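Local coordinates for metal-dependent hydrolase (Lactobacillus plantarum, PDB 2F6K), which probably catalyses a metal-dependent decarboxylation like that of aminocarboxymuconate-semialdehyde decarboxylase, within the amidohydrolase superfamily, at residues Thr8-Pro12 and Thr32-Thr36; His60-Gly64 and Pro124-Arg128. All coordinates share one frame; numbering follows the deposited sequence.

Contact 1 of 2, residues Thr8-Pro12 and Thr32-Thr36; sequences THYLP and TPEWT. With MN (manganese (II) ion), chain C.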
# COMPACT_ATOMS: atom_id res chain seq x y z
N THR A 8 15.98 24.42 -11.22
CA THR A 8 15.32 24.76 -12.47
C THR A 8 15.43 23.50 -13.33
O THR A 8 16.42 22.76 -13.23
CB THR A 8 16.00 26.01 -13.10
OG1 THR A 8 15.48 26.24 -14.40
CG2 THR A 8 17.52 25.83 -13.15
N HIS A 9 14.43 23.24 -14.17
CA HIS A 9 14.45 22.00 -14.95
C HIS A 9 14.41 22.06 -16.49
O HIS A 9 14.11 23.09 -17.10
CB HIS A 9 13.29 21.11 -14.50
CG HIS A 9 13.23 20.88 -13.02
ND1 HIS A 9 14.22 20.22 -12.33
CD2 HIS A 9 12.28 21.20 -12.11
CE1 HIS A 9 13.89 20.14 -11.05
NE2 HIS A 9 12.71 20.73 -10.89
N TYR A 10 14.73 20.91 -17.09
CA TYR A 10 14.71 20.75 -18.54
C TYR A 10 14.07 19.40 -18.84
O TYR A 10 14.04 18.53 -17.98
CB TYR A 10 16.13 20.81 -19.12
CG TYR A 10 17.06 19.69 -18.69
CD1 TYR A 10 17.57 18.79 -19.63
CD2 TYR A 10 17.44 19.53 -17.37
CE1 TYR A 10 18.44 17.76 -19.25
CE2 TYR A 10 18.31 18.51 -16.98
CZ TYR A 10 18.80 17.63 -17.93
OH TYR A 10 19.67 16.63 -17.55
N LEU A 11 13.53 19.24 -20.05
CA LEU A 11 12.89 17.98 -20.41
C LEU A 11 13.35 17.43 -21.76
O LEU A 11 12.92 17.91 -22.80
CB LEU A 11 11.36 18.13 -20.43
CG LEU A 11 10.63 18.31 -19.09
CD1 LEU A 11 10.84 19.72 -18.55
CD2 LEU A 11 9.15 18.05 -19.28
N PRO A 12 14.25 16.43 -21.75
CA PRO A 12 14.75 15.82 -22.99
C PRO A 12 13.56 15.23 -23.75
O PRO A 12 12.58 14.79 -23.15
CB PRO A 12 15.69 14.73 -22.48
CG PRO A 12 16.23 15.31 -21.21
CD PRO A 12 14.97 15.90 -20.58
N THR A 32 2.46 17.79 -17.48
CA THR A 32 3.82 17.96 -17.96
C THR A 32 3.93 19.27 -18.74
O THR A 32 3.18 19.51 -19.68
CB THR A 32 4.23 16.78 -18.86
OG1 THR A 32 4.25 15.59 -18.08
CG2 THR A 32 5.63 17.01 -19.44
N PRO A 33 4.88 20.13 -18.35
CA PRO A 33 5.10 21.42 -19.01
C PRO A 33 5.92 21.34 -20.30
O PRO A 33 6.74 20.44 -20.46
CB PRO A 33 5.81 22.23 -17.93
CG PRO A 33 6.65 21.20 -17.27
CD PRO A 33 5.71 20.01 -17.14
N GLU A 34 5.68 22.28 -21.21
CA GLU A 34 6.43 22.33 -22.46
C GLU A 34 7.75 23.03 -22.16
O GLU A 34 7.81 23.89 -21.28
CB GLU A 34 5.67 23.11 -23.54
CG GLU A 34 4.31 22.53 -23.87
CD GLU A 34 3.66 23.22 -25.05
OE1 GLU A 34 3.80 24.46 -25.17
OE2 GLU A 34 2.99 22.53 -25.84
N TRP A 35 8.80 22.68 -22.89
CA TRP A 35 10.10 23.28 -22.63
C TRP A 35 11.11 23.17 -23.77
O TRP A 35 11.11 22.20 -24.52
CB TRP A 35 10.70 22.62 -21.38
CG TRP A 35 12.05 23.13 -21.03
CD1 TRP A 35 12.35 24.16 -20.18
CD2 TRP A 35 13.31 22.68 -21.55
NE1 TRP A 35 13.71 24.38 -20.15
CE2 TRP A 35 14.32 23.48 -20.98
CE3 TRP A 35 13.67 21.67 -22.46
CZ2 TRP A 35 15.68 23.31 -21.28
CZ3 TRP A 35 15.02 21.49 -22.76
CH2 TRP A 35 16.01 22.31 -22.17
N THR A 36 11.95 24.19 -23.88
CA THR A 36 13.03 24.24 -24.86
C THR A 36 14.09 25.04 -24.13
O THR A 36 13.79 25.69 -23.13
CB THR A 36 12.67 25.02 -26.16
OG1 THR A 36 12.51 26.42 -25.87
CG2 THR A 36 11.39 24.47 -26.79
MN MN C . 11.44 20.76 -9.01
O HOH W 1 10.79 19.15 -24.08
O HOH W 2 9.90 20.80 -7.60
O HOH W 3 9.87 19.90 -10.46
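With a chi1 of 179° Trp35 reaches straight out from its backbone N, which lays its indole flat along the chain at Tyr10 and Leu11. Tyr10 has CG between its N and its carbonyl carbon (chi1 65°), a torsion that turns the phenol ring away from the indole, its OH tied to Ala76 O in helix 66-86, so that CB, placed by the backbone, is the side-chain atom that meets Trp35. The evidence for a CH-pi contact is direct: Tyr10 CB is 3.5 Å from the centroid of the six-membered ring of Trp35 and 21° off its normal. On that same face Tyr10 CA stands 3.7 Å above the plane of the Trp35 ring, over its centre, and Leu11 N lies 3.4 Å above it, nearer the rim. Leu11 fills the other half of the contact with CD2, which meets Thr32 CG2 at 3.7 Å and Pro33 O at 3.6 Å. One water links the backbones, donating to Leu11 O at 2.8 Å and to Trp35 O at 3.1 Å. Residues 8-12 leave the C-terminal end of the first strand of a TIM barrel, 3-9, which carries the His-x-His pair of the amidohydrolases. His9 NE2 binds manganese at 2.3 Å, in a site completed by His7, His154, Asp266 and two waters, while the second-shell carbonyl Ser55 O, hydrogen-bonded to His9 ND1, helps fix the rotation of the imidazole. Trp35 NE1 approaches His9 O at a poor angle, and its hydrogen bond goes to Thr40 OG1 instead. With alanine at the Trp35 position the face under Tyr10 CB and Leu11 N would be lost, which would probably leave a gap there and Thr40 OG1 without its indole partner.

Contact 2 of 2, residues His60-Gly64 and Pro124-Arg128; sequences HVNFG and PTNSR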
# COMPACT_ATOMS: atom_id res chain seq x y z
N HIS A 60 11.14 10.18 -11.64
CA HIS A 60 12.47 9.67 -11.98
C HIS A 60 12.25 8.71 -13.15
O HIS A 60 11.15 8.20 -13.33
CB HIS A 60 13.07 8.93 -10.79
CG HIS A 60 14.47 8.46 -11.01
ND1 HIS A 60 14.85 7.14 -10.86
CD2 HIS A 60 15.59 9.13 -11.40
CE1 HIS A 60 16.14 7.02 -11.16
NE2 HIS A 60 16.60 8.21 -11.49
N VAL A 61 13.30 8.43 -13.93
CA VAL A 61 13.15 7.55 -15.08
C VAL A 61 13.30 6.06 -14.82
O VAL A 61 14.01 5.37 -15.55
CB VAL A 61 14.12 7.96 -16.20
CG1 VAL A 61 13.66 9.24 -16.84
CG2 VAL A 61 15.53 8.13 -15.63
N ASN A 62 12.63 5.57 -13.79
CA ASN A 62 12.66 4.14 -13.48
C ASN A 62 11.26 3.61 -13.75
O ASN A 62 10.37 3.74 -12.92
CB ASN A 62 13.01 3.93 -12.00
CG ASN A 62 12.84 2.49 -11.55
OD1 ASN A 62 12.98 2.19 -10.36
ND2 ASN A 62 12.52 1.59 -12.49
N PHE A 63 11.06 3.02 -14.93
CA PHE A 63 9.75 2.49 -15.29
C PHE A 63 9.68 0.97 -15.27
O PHE A 63 8.71 0.39 -15.74
CB PHE A 63 9.34 3.00 -16.67
CG PHE A 63 9.30 4.50 -16.76
CD1 PHE A 63 8.40 5.23 -16.00
CD2 PHE A 63 10.20 5.18 -17.57
CE1 PHE A 63 8.39 6.63 -16.04
CE2 PHE A 63 10.21 6.57 -17.63
CZ PHE A 63 9.31 7.30 -16.86
N GLY A 64 10.72 0.32 -14.74
CA GLY A 64 10.72 -1.13 -14.68
C GLY A 64 11.58 -1.80 -15.74
O GLY A 64 11.75 -3.02 -15.73
N PRO A 124 16.38 11.25 -6.93
CA PRO A 124 14.99 11.22 -6.47
C PRO A 124 14.93 10.80 -5.02
O PRO A 124 15.69 9.92 -4.60
CB PRO A 124 14.36 10.19 -7.39
CG PRO A 124 15.45 9.19 -7.55
CD PRO A 124 16.68 10.07 -7.77
N THR A 125 14.04 11.42 -4.25
CA THR A 125 13.89 11.06 -2.85
C THR A 125 13.64 9.57 -2.82
O THR A 125 14.12 8.87 -1.93
CB THR A 125 12.70 11.80 -2.22
OG1 THR A 125 11.58 11.75 -3.11
CG2 THR A 125 13.08 13.25 -1.94
N ASN A 126 12.89 9.07 -3.80
CA ASN A 126 12.62 7.64 -3.92
C ASN A 126 12.36 7.32 -5.37
O ASN A 126 11.73 8.10 -6.09
CB ASN A 126 11.42 7.22 -3.07
CG ASN A 126 10.13 7.14 -3.88
OD1 ASN A 126 9.93 6.21 -4.67
ND2 ASN A 126 9.25 8.11 -3.69
N SER A 127 12.89 6.18 -5.82
CA SER A 127 12.69 5.75 -7.19
C SER A 127 11.89 4.47 -7.08
O SER A 127 12.42 3.44 -6.67
CB SER A 127 14.04 5.48 -7.86
OG SER A 127 13.87 5.08 -9.21
N ARG A 128 10.61 4.56 -7.41
CA ARG A 128 9.70 3.42 -7.32
C ARG A 128 9.85 2.63 -6.02
O ARG A 128 9.75 1.41 -6.03
CB ARG A 128 9.88 2.46 -8.51
CG ARG A 128 9.37 2.98 -9.85
CD ARG A 128 9.36 1.87 -10.91
NE ARG A 128 8.28 0.91 -10.71
CZ ARG A 128 7.02 1.10 -11.11
NH1 ARG A 128 6.68 2.21 -11.74
NH2 ARG A 128 6.10 0.17 -10.89
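The loop that follows barrel strand 49-55 meets, through His60 and Asn62, the end of strand 120-124 and the small antiparallel pair 126-127/130-131 beyond it. The chi1 of His60, -176°, extends the imidazole away from its own N and across to Pro124 and Ser127. Pro124 CG sits over one face of the His60 ring, 3.8 Å from the ring centroid, in a CH-pi contact, while Val61 CG2 lies over the opposite face. At the ring edge His60 ND1 and Ser127 OG share a 2.8 Å hydrogen bond with an angle of 146°, so it is somewhat bent. His60 NE2 is bonded to Leu97 O, and with both nitrogens engaged the ring's rotation is well determined. Ser127 OG also comes within 3.1 Å of Asn62 CB. Arg128 runs across Asn62 at about a right angle, its CG 3.3 Å from Asn62 O. A bend at chi3 (74°) then turns the guanidinium, whose NH2 bonds Lys163 O of the second subunit; Gly64 O accepts a hydrogen bond from Tyr190 OH of the third subunit. On the side turned from residues 124-128, Val61 packs on Leu72 and Val73 of helix 66-86, and Phe63 touches Ala18 of helix 13-22 and stacks on His22 at that helix's end.

Contact 1 is complete by residue 36, before contact 2 begins at residue 60; their centres lie about 18 Å apart and the nearest atoms about 8 Å. Both gather at the loops following strands of the same eight-stranded parallel barrel: contact 1 after strand 3-9, contact 2 after 49-55 and 120-124. Helices 13-22 and 66-86 pack against side chains of both. Their surroundings differ. Contact 1 carries a manganese ligand and meets no other subunit, whereas in contact 2 the side chain of Pro124 is about 11 Å from the metal and residues 60-64 and 124-128 reach two neighbouring subunits, joining barrel loops to the four-chain assembly.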